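Local coordinates for protein arginine kinase (Cydia pomonella granulosis virus, PDB 6VVG) that probably acts as a serine/threonine protein kinase, binding ATP and transferring phosphate to protein substrates, and holds AMP in its nucleotide pocket, at residues R165-D174 and K184-F194; T176-K184 and F194-E205. All coordinates share one frame; numbering follows the deposited sequence.

The segments of contacts 1 and 2 alternate along the chain, running from the activation segment into helix 192-208, with centres about 12 Å apart. They share Lys184 and Phe194: the ammonium group of Lys184 serves contact 1, while its aliphatic chain lies on the Phe194 ring in contact 2. A probable hydrogen bond from Glu188 N to Glu183 O (3.0 Å) also joins them, and the Phe180 side chain packs against Tyr173, Asp174 and Ile185. Neither contact reaches the nucleotide. The side chain of Arg165 in contact 1 is about 14 Å from AMP, and that of Tyr179 in contact 2 about 12 Å from AMP. Contact 1 is partly buried; contact 2 is buried.

Contact 1: R165-D174 and K184-F194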
loop_
_atom_site.group_PDB
_atom_site.type_symbol
_atom_site.label_atom_id
_atom_site.label_comp_id
_atom_site.label_asym_id
_atom_site.label_seq_id
_atom_site.Cartn_x
_atom_site.Cartn_y
_atom_site.Cartn_z
ATOM N N ARG A 165 -5.986 -2.729 -3.910
ATOM C CA ARG A 165 -5.723 -3.599 -2.776
ATOM C C ARG A 165 -4.385 -4.313 -2.925
ATOM O O ARG A 165 -3.858 -4.487 -4.029
ATOM C CB ARG A 165 -6.821 -4.664 -2.608
ATOM C CG ARG A 165 -8.235 -4.135 -2.539
ATOM C CD ARG A 165 -8.500 -3.445 -1.211
ATOM N NE ARG A 165 -9.809 -2.805 -1.221
ATOM C CZ ARG A 165 -10.123 -1.714 -0.530
ATOM N NH1 ARG A 165 -9.221 -1.139 0.254
ATOM N NH2 ARG A 165 -11.346 -1.206 -0.618
ATOM N N ILE A 166 -3.859 -4.756 -1.784
ATOM C CA ILE A 166 -2.624 -5.530 -1.746
ATOM C C ILE A 166 -2.942 -6.994 -2.023
ATOM O O ILE A 166 -3.880 -7.559 -1.449
ATOM C CB ILE A 166 -1.919 -5.375 -0.387
ATOM C CG1 ILE A 166 -1.412 -3.946 -0.193
ATOM C CG2 ILE A 166 -0.769 -6.362 -0.274
ATOM C CD1 ILE A 166 -0.790 -3.689 1.175
ATOM N N VAL A 167 -2.147 -7.616 -2.897
ATOM C CA VAL A 167 -2.353 -9.018 -3.233
ATOM C C VAL A 167 -2.248 -9.866 -1.975
ATOM O O VAL A 167 -1.317 -9.712 -1.176
ATOM C CB VAL A 167 -1.330 -9.465 -4.289
ATOM C CG1 VAL A 167 -1.374 -10.977 -4.479
ATOM C CG2 VAL A 167 -1.572 -8.742 -5.606
ATOM N N GLY A 168 -3.212 -10.766 -1.792
ATOM C CA GLY A 168 -3.171 -11.735 -0.717
ATOM C C GLY A 168 -4.009 -11.402 0.500
ATOM O O GLY A 168 -4.183 -12.273 1.362
ATOM N N THR A 169 -4.536 -10.187 0.596
ATOM C CA THR A 169 -5.329 -9.794 1.747
ATOM C C THR A 169 -6.772 -10.262 1.596
ATOM O O THR A 169 -7.239 -10.512 0.482
ATOM C CB THR A 169 -5.287 -8.281 1.922
ATOM O OG1 THR A 169 -5.755 -7.641 0.727
ATOM C CG2 THR A 169 -3.864 -7.825 2.220
ATOM N N PRO A 170 -7.497 -10.402 2.706
ATOM C CA PRO A 170 -8.894 -10.857 2.617
ATOM C C PRO A 170 -9.742 -9.871 1.825
ATOM O O PRO A 170 -9.659 -8.656 2.019
ATOM C CB PRO A 170 -9.344 -10.940 4.082
ATOM C CG PRO A 170 -8.058 -11.048 4.886
ATOM C CD PRO A 170 -7.049 -10.227 4.102
ATOM N N SER A 171 -10.580 -10.402 0.946
ATOM C CA SER A 171 -11.405 -9.553 0.103
ATOM C C SER A 171 -12.787 -9.349 0.721
ATOM O O SER A 171 -13.247 -10.130 1.558
ATOM C CB SER A 171 -11.549 -10.154 -1.295
ATOM O OG SER A 171 -12.332 -11.335 -1.257
ATOM N N PHE A 172 -13.440 -8.270 0.294
ATOM C CA PHE A 172 -14.824 -7.976 0.629
ATOM C C PHE A 172 -15.485 -7.419 -0.626
ATOM O O PHE A 172 -14.828 -7.158 -1.638
ATOM C CB PHE A 172 -14.936 -7.002 1.814
ATOM C CG PHE A 172 -14.090 -5.771 1.677
ATOM C CD1 PHE A 172 -12.707 -5.843 1.756
ATOM C CD2 PHE A 172 -14.679 -4.534 1.486
ATOM C CE1 PHE A 172 -11.932 -4.705 1.628
ATOM C CE2 PHE A 172 -13.910 -3.393 1.362
ATOM C CZ PHE A 172 -12.536 -3.480 1.431
ATOM N N TYR A 173 -16.801 -7.232 -0.556
ATOM C CA TYR A 173 -17.591 -6.884 -1.735
ATOM C C TYR A 173 -17.542 -5.378 -2.019
ATOM O O TYR A 173 -18.549 -4.672 -1.992
ATOM C CB TYR A 173 -19.027 -7.355 -1.545
ATOM C CG TYR A 173 -19.239 -8.849 -1.622
ATOM C CD1 TYR A 173 -18.356 -9.668 -2.313
ATOM C CD2 TYR A 173 -20.338 -9.440 -1.010
ATOM C CE1 TYR A 173 -18.559 -11.037 -2.389
ATOM C CE2 TYR A 173 -20.553 -10.807 -1.084
ATOM C CZ TYR A 173 -19.662 -11.599 -1.779
ATOM O OH TYR A 173 -19.865 -12.958 -1.855
ATOM N N ASP A 174 -16.337 -4.890 -2.295
ATOM C CA ASP A 174 -16.165 -3.522 -2.763
ATOM C C ASP A 174 -16.145 -3.496 -4.290
ATOM O O ASP A 174 -15.874 -4.500 -4.950
ATOM C CB ASP A 174 -14.886 -2.906 -2.189
ATOM C CG ASP A 174 -13.624 -3.617 -2.648
ATOM O OD1 ASP A 174 -13.711 -4.756 -3.154
ATOM O OD2 ASP A 174 -12.533 -3.028 -2.489
ATOM N N LYS A 184 -13.811 -13.539 -6.629
ATOM C CA LYS A 184 -14.172 -12.448 -5.729
ATOM C C LYS A 184 -15.544 -12.684 -5.113
ATOM O O LYS A 184 -15.764 -12.373 -3.935
ATOM C CB LYS A 184 -14.145 -11.105 -6.460
ATOM C CG LYS A 184 -14.378 -9.912 -5.529
ATOM C CD LYS A 184 -14.062 -8.577 -6.195
ATOM C CE LYS A 184 -14.414 -7.413 -5.272
ATOM N NZ LYS A 184 -13.799 -6.129 -5.708
ATOM N N ILE A 185 -16.482 -13.229 -5.894
ATOM C CA ILE A 185 -17.784 -13.589 -5.343
ATOM C C ILE A 185 -17.612 -14.550 -4.175
ATOM O O ILE A 185 -18.320 -14.459 -3.166
ATOM C CB ILE A 185 -18.686 -14.190 -6.438
ATOM C CG1 ILE A 185 -19.051 -13.124 -7.475
ATOM C CG2 ILE A 185 -19.942 -14.790 -5.821
ATOM C CD1 ILE A 185 -19.550 -13.687 -8.793
ATOM N N ARG A 186 -16.659 -15.477 -4.288
ATOM C CA ARG A 186 -16.420 -16.495 -3.276
ATOM C C ARG A 186 -15.441 -16.034 -2.198
ATOM O O ARG A 186 -14.914 -16.867 -1.451
ATOM C CB ARG A 186 -15.914 -17.781 -3.939
ATOM C CG ARG A 186 -16.904 -18.391 -4.929
ATOM C CD ARG A 186 -16.523 -19.808 -5.345
ATOM N NE ARG A 186 -15.188 -19.883 -5.932
ATOM C CZ ARG A 186 -14.942 -19.929 -7.237
ATOM N NH1 ARG A 186 -15.943 -19.908 -8.107
ATOM N NH2 ARG A 186 -13.694 -19.997 -7.676
ATOM N N HIS A 187 -15.198 -14.729 -2.100
ATOM C CA HIS A 187 -14.363 -14.151 -1.046
ATOM C C HIS A 187 -12.968 -14.776 -1.009
ATOM O O HIS A 187 -12.405 -15.009 0.063
ATOM C CB HIS A 187 -15.034 -14.277 0.327
ATOM C CG HIS A 187 -16.255 -13.426 0.491
ATOM N ND1 HIS A 187 -16.197 -12.057 0.653
ATOM C CD2 HIS A 187 -17.568 -13.752 0.525
ATOM C CE1 HIS A 187 -17.422 -11.578 0.773
ATOM N NE2 HIS A 187 -18.272 -12.586 0.698
ATOM N N GLU A 188 -12.399 -15.050 -2.178
ATOM C CA GLU A 188 -10.985 -15.382 -2.238
ATOM C C GLU A 188 -10.151 -14.127 -1.993
ATOM O O GLU A 188 -10.628 -12.996 -2.129
ATOM C CB GLU A 188 -10.628 -15.999 -3.590
ATOM C CG GLU A 188 -11.242 -17.365 -3.837
ATOM C CD GLU A 188 -10.574 -18.109 -4.985
ATOM O OE1 GLU A 188 -9.460 -17.723 -5.397
ATOM O OE2 GLU A 188 -11.172 -19.081 -5.483
ATOM N N ALA A 189 -8.888 -14.334 -1.625
ATOM C CA ALA A 189 -7.987 -13.210 -1.400
ATOM C C ALA A 189 -7.843 -12.376 -2.670
ATOM O O ALA A 189 -7.970 -12.880 -3.789
ATOM C CB ALA A 189 -6.615 -13.710 -0.947
ATOM N N TYR A 190 -7.590 -11.079 -2.488
ATOM C CA TYR A 190 -7.325 -10.206 -3.625
ATOM C C TYR A 190 -6.169 -10.761 -4.447
ATOM O O TYR A 190 -5.117 -11.112 -3.905
ATOM C CB TYR A 190 -7.012 -8.789 -3.142
ATOM C CG TYR A 190 -8.243 -8.040 -2.683
ATOM C CD1 TYR A 190 -9.324 -7.848 -3.539
ATOM C CD2 TYR A 190 -8.330 -7.530 -1.398
ATOM C CE1 TYR A 190 -10.455 -7.172 -3.124
ATOM C CE2 TYR A 190 -9.456 -6.848 -0.973
ATOM C CZ TYR A 190 -10.519 -6.679 -1.839
ATOM O OH TYR A 190 -11.643 -6.001 -1.423
ATOM N N GLN A 191 -6.371 -10.850 -5.759
ATOM C CA GLN A 191 -5.395 -11.471 -6.640
ATOM C C GLN A 191 -5.513 -10.848 -8.022
ATOM O O GLN A 191 -6.517 -10.210 -8.350
ATOM C CB GLN A 191 -5.596 -12.989 -6.713
ATOM C CG GLN A 191 -7.053 -13.412 -6.817
ATOM C CD GLN A 191 -7.234 -14.919 -6.760
ATOM O OE1 GLN A 191 -7.051 -15.617 -7.758
ATOM N NE2 GLN A 191 -7.599 -15.427 -5.588
ATOM N N THR A 192 -4.466 -11.034 -8.829
ATOM C CA THR A 192 -4.454 -10.434 -10.159
ATOM C C THR A 192 -5.628 -10.916 -11.000
ATOM O O THR A 192 -6.126 -10.171 -11.852
ATOM C CB THR A 192 -3.136 -10.738 -10.874
ATOM O OG1 THR A 192 -2.927 -12.155 -10.933
ATOM C CG2 THR A 192 -1.966 -10.083 -10.151
ATOM N N SER A 193 -6.083 -12.151 -10.781
ATOM C CA SER A 193 -7.178 -12.685 -11.583
ATOM C C SER A 193 -8.443 -11.848 -11.436
ATOM O O SER A 193 -9.270 -11.810 -12.354
ATOM C CB SER A 193 -7.453 -14.141 -11.201
ATOM O OG SER A 193 -8.053 -14.245 -9.921
ATOM N N PHE A 194 -8.615 -11.181 -10.291
ATOM C CA PHE A 194 -9.727 -10.246 -10.140
ATOM C C PHE A 194 -9.709 -9.216 -11.263
ATOM O O PHE A 194 -10.725 -8.970 -11.925
ATOM C CB PHE A 194 -9.645 -9.521 -8.793
ATOM C CG PHE A 194 -10.045 -10.352 -7.609
ATOM C CD1 PHE A 194 -9.976 -11.730 -7.643
ATOM C CD2 PHE A 194 -10.478 -9.734 -6.445
ATOM C CE1 PHE A 194 -10.340 -12.479 -6.544
ATOM C CE2 PHE A 194 -10.842 -10.477 -5.343
ATOM C CZ PHE A 194 -10.773 -11.852 -5.391
HETATM O O HOH W 1 -10.586 -13.415 1.321
HETATM O O HOH W 2 -15.061 -10.545 -1.965
#
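Tyr190 OH donates to Asp174 OD1 over 3.0 Å, arriving 50° out of the carboxylate plane. From the opposite face Lys184 NZ forms a salt bridge to the same OD1 at 2.9 Å, and Asn140 ND2 is a further donor to it. The other oxygen, Asp174 OD2, takes both NE and NH2 of Arg165, the latter at 2.9 Å, in a side-on grip within the guanidinium plane. Lys184 reaches this cluster because its CG stands anti to the backbone N (chi1 -174°) and the chain beyond is extended; NZ also donates to Asp174 O at 2.7 Å and to Asn140 OD1.

The Tyr190 ring is sandwiched by CH-pi contacts, with Arg165 CG 3.4 Å from the centroid on one face and Ser171 CB over the other. Its backbone is paired as well: Tyr190 N donates to Thr169 O, and Gly168 N to Tyr190 O. Gly168 sits in a type II turn, where Thr169 OG1 folds back to Ile166 O while lying at the edge of the Tyr190 ring. Ser171 OG gives a short bond (2.5 Å) to Glu188 O and accepts from a water that also donates to Lys184 O. A second water links Ser171 N to His187 O. His187, the C-prime residue of the Schellman motif that ends helix 182-185, forms an offset stack with Tyr173 (centroids 4.1 Å apart, planes at 29°), whose OH donates to Ile185 O.

At the subunit interface, Val167 O accepts from Asn136 ND2 of the second subunit. With two cationic partners and two neutral donors, Tyr190 OH and Asn140 ND2, the Asp174 carboxylate would be expected to remain ionised.

Contact 2: T176-K184 and F194-E205; sequences TTVYFSPEK and FDWWAVGVVAYE
A buried loop-on-helix contact joins the end of the activation segment to helix 192-208, with Tyr179, Ser181 and Pro182 lying along one side of that helix and its Trp197 and Phe194 offering ring faces to the residues packed on them. The CA atoms bear this out: Tyr179 and Ala198 approach to 5.4 Å, Ser181 and Trp197 to 5.6 Å.

Trp197 carries the centre. Its CG is anti to the backbone N (chi1 179°), which turns the indole so that a single face receives two CH-pi contacts: Ser181 CA over the five-membered ring, 3.5 Å from its centroid, and Pro182 CD over the six-membered ring, 3.4 Å from its centroid. The indole NE1 donates to a water lying in the ring plane, and this water in turn donates to Val178 O. A second water ties three backbone atoms together, accepting from Ser181 N and donating to the carbonyls of Tyr179 and Phe194.

Ser181-Pro182-Glu183 occupies the position of the APE motif of protein kinases, and Glu183 makes the ion pair expected there, with Arg264. Ser181 is the N-cap of helix 182-185, its OG accepting from Lys184 N in a nearly straight bond (3.1 Å, 162°). Asp195, on the same helix as Trp197, accepts from the backbone N of His139 and of Asn140, as the conserved aspartate of this helix does in other kinases.

Phe194 turns one ring face to Lys184 CB, 3.7 Å from the centroid, and the Lys184 chain crosses it at about a right angle. Toward the other end, Tyr179 CE2 packs obliquely on Val201 CG1 at 3.5 Å and also touches Val202 CG2. Tyr179 OH and Glu205 OE1 lie 2.7 Å apart in a bond that is at most weak.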
loop_
_atom_site.group_PDB
_atom_site.type_symbol
_atom_site.label_atom_id
_atom_site.label_comp_id
_atom_site.label_asym_id
_atom_site.label_seq_id
_atom_site.Cartn_x
_atom_site.Cartn_y
_atom_site.Cartn_z
ATOM N N THR A 176 -17.872 -2.840 -8.160
ATOM C CA THR A 176 -19.105 -3.024 -8.917
ATOM C C THR A 176 -19.388 -4.508 -9.110
ATOM O O THR A 176 -18.598 -5.227 -9.736
ATOM C CB THR A 176 -19.022 -2.315 -10.267
ATOM O OG1 THR A 176 -18.559 -0.973 -10.074
ATOM C CG2 THR A 176 -20.384 -2.285 -10.950
ATOM N N THR A 177 -20.549 -4.945 -8.618
ATOM C CA THR A 177 -20.872 -6.365 -8.565
ATOM C C THR A 177 -20.766 -7.027 -9.931
ATOM O O THR A 177 -20.277 -8.155 -10.043
ATOM C CB THR A 177 -22.282 -6.539 -7.995
ATOM O OG1 THR A 177 -22.370 -5.879 -6.723
ATOM C CG2 THR A 177 -22.640 -8.007 -7.841
ATOM N N VAL A 178 -21.205 -6.341 -10.985
ATOM C CA VAL A 178 -21.336 -6.995 -12.283
ATOM C C VAL A 178 -19.979 -7.189 -12.947
ATOM O O VAL A 178 -19.889 -7.769 -14.036
ATOM C CB VAL A 178 -22.282 -6.214 -13.215
ATOM C CG1 VAL A 178 -23.719 -6.275 -12.703
ATOM C CG2 VAL A 178 -21.825 -4.765 -13.359
ATOM N N TYR A 179 -18.917 -6.707 -12.309
ATOM C CA TYR A 179 -17.560 -6.993 -12.750
ATOM C C TYR A 179 -16.861 -8.004 -11.851
ATOM O O TYR A 179 -15.674 -8.280 -12.058
ATOM C CB TYR A 179 -16.733 -5.700 -12.819
ATOM C CG TYR A 179 -17.036 -4.806 -14.009
ATOM C CD1 TYR A 179 -18.034 -3.843 -13.940
ATOM C CD2 TYR A 179 -16.314 -4.916 -15.192
ATOM C CE1 TYR A 179 -18.313 -3.018 -15.017
ATOM C CE2 TYR A 179 -16.589 -4.097 -16.277
ATOM C CZ TYR A 179 -17.589 -3.149 -16.183
ATOM O OH TYR A 179 -17.864 -2.331 -17.255
ATOM N N PHE A 180 -17.562 -8.565 -10.865
ATOM C CA PHE A 180 -16.938 -9.478 -9.914
ATOM C C PHE A 180 -16.596 -10.806 -10.582
ATOM O O PHE A 180 -17.452 -11.427 -11.216
ATOM C CB PHE A 180 -17.871 -9.754 -8.731
ATOM C CG PHE A 180 -17.949 -8.651 -7.712
ATOM C CD1 PHE A 180 -17.429 -7.397 -7.962
ATOM C CD2 PHE A 180 -18.573 -8.882 -6.495
ATOM C CE1 PHE A 180 -17.521 -6.391 -7.014
ATOM C CE2 PHE A 180 -18.668 -7.882 -5.546
ATOM C CZ PHE A 180 -18.143 -6.635 -5.806
ATOM N N SER A 181 -15.357 -11.265 -10.403
ATOM C CA SER A 181 -14.970 -12.589 -10.862
ATOM C C SER A 181 -15.583 -13.665 -9.970
ATOM O O SER A 181 -15.983 -13.391 -8.835
ATOM C CB SER A 181 -13.453 -12.732 -10.856
ATOM O OG SER A 181 -12.967 -12.872 -9.530
ATOM N N PRO A 182 -15.665 -14.909 -10.461
ATOM C CA PRO A 182 -16.142 -15.995 -9.584
ATOM C C PRO A 182 -15.390 -16.041 -8.265
ATOM O O PRO A 182 -15.985 -16.286 -7.209
ATOM C CB PRO A 182 -15.903 -17.262 -10.422
ATOM C CG PRO A 182 -15.927 -16.778 -11.855
ATOM C CD PRO A 182 -15.310 -15.389 -11.812
ATOM N N GLU A 183 -14.082 -15.786 -8.306
ATOM C CA GLU A 183 -13.260 -15.877 -7.105
ATOM C C GLU A 183 -13.579 -14.754 -6.126
ATOM O O GLU A 183 -13.606 -14.975 -4.909
ATOM C CB GLU A 183 -11.782 -15.851 -7.494
ATOM C CG GLU A 183 -11.302 -17.091 -8.250
ATOM C CD GLU A 183 -11.894 -17.208 -9.644
ATOM O OE1 GLU A 183 -12.071 -16.164 -10.309
ATOM O OE2 GLU A 183 -12.190 -18.344 -10.074
ATOM N N LYS A 184 -13.811 -13.539 -6.629
ATOM C CA LYS A 184 -14.172 -12.448 -5.729
ATOM C C LYS A 184 -15.544 -12.684 -5.113
ATOM O O LYS A 184 -15.764 -12.373 -3.935
ATOM C CB LYS A 184 -14.145 -11.105 -6.460
ATOM C CG LYS A 184 -14.378 -9.912 -5.529
ATOM C CD LYS A 184 -14.062 -8.577 -6.195
ATOM C CE LYS A 184 -14.414 -7.413 -5.272
ATOM N NZ LYS A 184 -13.799 -6.129 -5.708
ATOM N N PHE A 194 -8.615 -11.181 -10.291
ATOM C CA PHE A 194 -9.727 -10.246 -10.140
ATOM C C PHE A 194 -9.709 -9.216 -11.263
ATOM O O PHE A 194 -10.725 -8.970 -11.925
ATOM C CB PHE A 194 -9.645 -9.521 -8.793
ATOM C CG PHE A 194 -10.045 -10.352 -7.609
ATOM C CD1 PHE A 194 -9.976 -11.730 -7.643
ATOM C CD2 PHE A 194 -10.478 -9.734 -6.445
ATOM C CE1 PHE A 194 -10.340 -12.479 -6.544
ATOM C CE2 PHE A 194 -10.842 -10.477 -5.343
ATOM C CZ PHE A 194 -10.773 -11.852 -5.391
ATOM N N ASP A 195 -8.548 -8.590 -11.471
ATOM C CA ASP A 195 -8.412 -7.580 -12.514
ATOM C C ASP A 195 -8.587 -8.193 -13.896
ATOM O O ASP A 195 -9.236 -7.603 -14.767
ATOM C CB ASP A 195 -7.045 -6.899 -12.406
ATOM C CG ASP A 195 -6.996 -5.844 -11.314
ATOM O OD1 ASP A 195 -8.062 -5.481 -10.781
ATOM O OD2 ASP A 195 -5.885 -5.374 -10.993
ATOM N N TRP A 196 -8.010 -9.375 -14.121
ATOM C CA TRP A 196 -8.068 -9.974 -15.450
ATOM C C TRP A 196 -9.501 -10.300 -15.846
ATOM O O TRP A 196 -9.880 -10.134 -17.010
ATOM C CB TRP A 196 -7.184 -11.220 -15.502
ATOM C CG TRP A 196 -5.728 -10.896 -15.309
ATOM C CD1 TRP A 196 -4.822 -11.595 -14.566
ATOM C CD2 TRP A 196 -5.017 -9.779 -15.860
ATOM N NE1 TRP A 196 -3.591 -10.987 -14.629
ATOM C CE2 TRP A 196 -3.685 -9.869 -15.415
ATOM C CE3 TRP A 196 -5.376 -8.713 -16.694
ATOM C CZ2 TRP A 196 -2.715 -8.936 -15.773
ATOM C CZ3 TRP A 196 -4.413 -7.788 -17.044
ATOM C CH2 TRP A 196 -3.097 -7.906 -16.586
ATOM N N TRP A 197 -10.314 -10.764 -14.894
ATOM C CA TRP A 197 -11.723 -11.012 -15.190
ATOM C C TRP A 197 -12.420 -9.726 -15.615
ATOM O O TRP A 197 -13.154 -9.700 -16.610
ATOM C CB TRP A 197 -12.420 -11.621 -13.972
ATOM C CG TRP A 197 -13.880 -11.879 -14.175
ATOM C CD1 TRP A 197 -14.904 -10.996 -13.986
ATOM C CD2 TRP A 197 -14.484 -13.108 -14.597
ATOM N NE1 TRP A 197 -16.106 -11.597 -14.269
ATOM C CE2 TRP A 197 -15.876 -12.895 -14.646
ATOM C CE3 TRP A 197 -13.982 -14.366 -14.940
ATOM C CZ2 TRP A 197 -16.770 -13.893 -15.021
ATOM C CZ3 TRP A 197 -14.872 -15.356 -15.312
ATOM C CH2 TRP A 197 -16.251 -15.114 -15.349
ATOM N N ALA A 198 -12.197 -8.642 -14.870
ATOM C CA ALA A 198 -12.779 -7.357 -15.242
ATOM C C ALA A 198 -12.290 -6.914 -16.615
ATOM O O ALA A 198 -13.060 -6.356 -17.406
ATOM C CB ALA A 198 -12.447 -6.304 -14.185
ATOM N N VAL A 199 -11.010 -7.143 -16.915
ATOM C CA VAL A 199 -10.513 -6.860 -18.258
ATOM C C VAL A 199 -11.317 -7.642 -19.287
ATOM O O VAL A 199 -11.674 -7.120 -20.350
ATOM C CB VAL A 199 -9.010 -7.181 -18.359
ATOM C CG1 VAL A 199 -8.574 -7.179 -19.820
ATOM C CG2 VAL A 199 -8.197 -6.186 -17.548
ATOM N N GLY A 200 -11.615 -8.907 -18.986
ATOM C CA GLY A 200 -12.427 -9.699 -19.892
ATOM C C GLY A 200 -13.791 -9.086 -20.140
ATOM O O GLY A 200 -14.272 -9.053 -21.274
ATOM N N VAL A 201 -14.437 -8.591 -19.083
ATOM C CA VAL A 201 -15.734 -7.948 -19.264
ATOM C C VAL A 201 -15.586 -6.693 -20.115
ATOM O O VAL A 201 -16.383 -6.446 -21.030
ATOM C CB VAL A 201 -16.376 -7.632 -17.901
ATOM C CG1 VAL A 201 -17.700 -6.897 -18.101
ATOM C CG2 VAL A 201 -16.580 -8.906 -17.094
ATOM N N VAL A 202 -14.568 -5.881 -19.828
ATOM C CA VAL A 202 -14.326 -4.684 -20.627
ATOM C C VAL A 202 -14.105 -5.055 -22.087
ATOM O O VAL A 202 -14.638 -4.404 -22.994
ATOM C CB VAL A 202 -13.129 -3.897 -20.060
ATOM C CG1 VAL A 202 -12.758 -2.748 -20.983
ATOM C CG2 VAL A 202 -13.440 -3.393 -18.661
ATOM N N ALA A 203 -13.313 -6.100 -22.340
ATOM C CA ALA A 203 -13.029 -6.501 -23.714
ATOM C C ALA A 203 -14.305 -6.925 -24.427
ATOM O O ALA A 203 -14.552 -6.539 -25.576
ATOM C CB ALA A 203 -11.995 -7.629 -23.725
ATOM N N TYR A 204 -15.137 -7.722 -23.755
ATOM C CA TYR A 204 -16.409 -8.108 -24.353
ATOM C C TYR A 204 -17.264 -6.884 -24.653
ATOM O O TYR A 204 -17.927 -6.818 -25.694
ATOM C CB TYR A 204 -17.163 -9.066 -23.432
ATOM C CG TYR A 204 -18.307 -9.769 -24.130
ATOM C CD1 TYR A 204 -19.512 -9.114 -24.375
ATOM C CD2 TYR A 204 -18.177 -11.079 -24.563
ATOM C CE1 TYR A 204 -20.553 -9.751 -25.029
ATOM C CE2 TYR A 204 -19.214 -11.725 -25.208
ATOM C CZ TYR A 204 -20.396 -11.058 -25.438
ATOM O OH TYR A 204 -21.427 -11.704 -26.082
ATOM N N GLU A 205 -17.251 -5.901 -23.755
ATOM C CA GLU A 205 -18.132 -4.749 -23.903
ATOM C C GLU A 205 -17.696 -3.863 -25.062
ATOM O O GLU A 205 -18.526 -3.437 -25.872
ATOM C CB GLU A 205 -18.178 -3.960 -22.596
ATOM C CG GLU A 205 -18.964 -4.674 -21.507
ATOM C CD GLU A 205 -18.994 -3.918 -20.198
ATOM O OE1 GLU A 205 -17.911 -3.528 -19.713
ATOM O OE2 GLU A 205 -20.101 -3.720 -19.654
HETATM O O HOH W 3 -18.810 -10.222 -14.361
HETATM O O HOH W 4 -13.235 -9.096 -10.533
#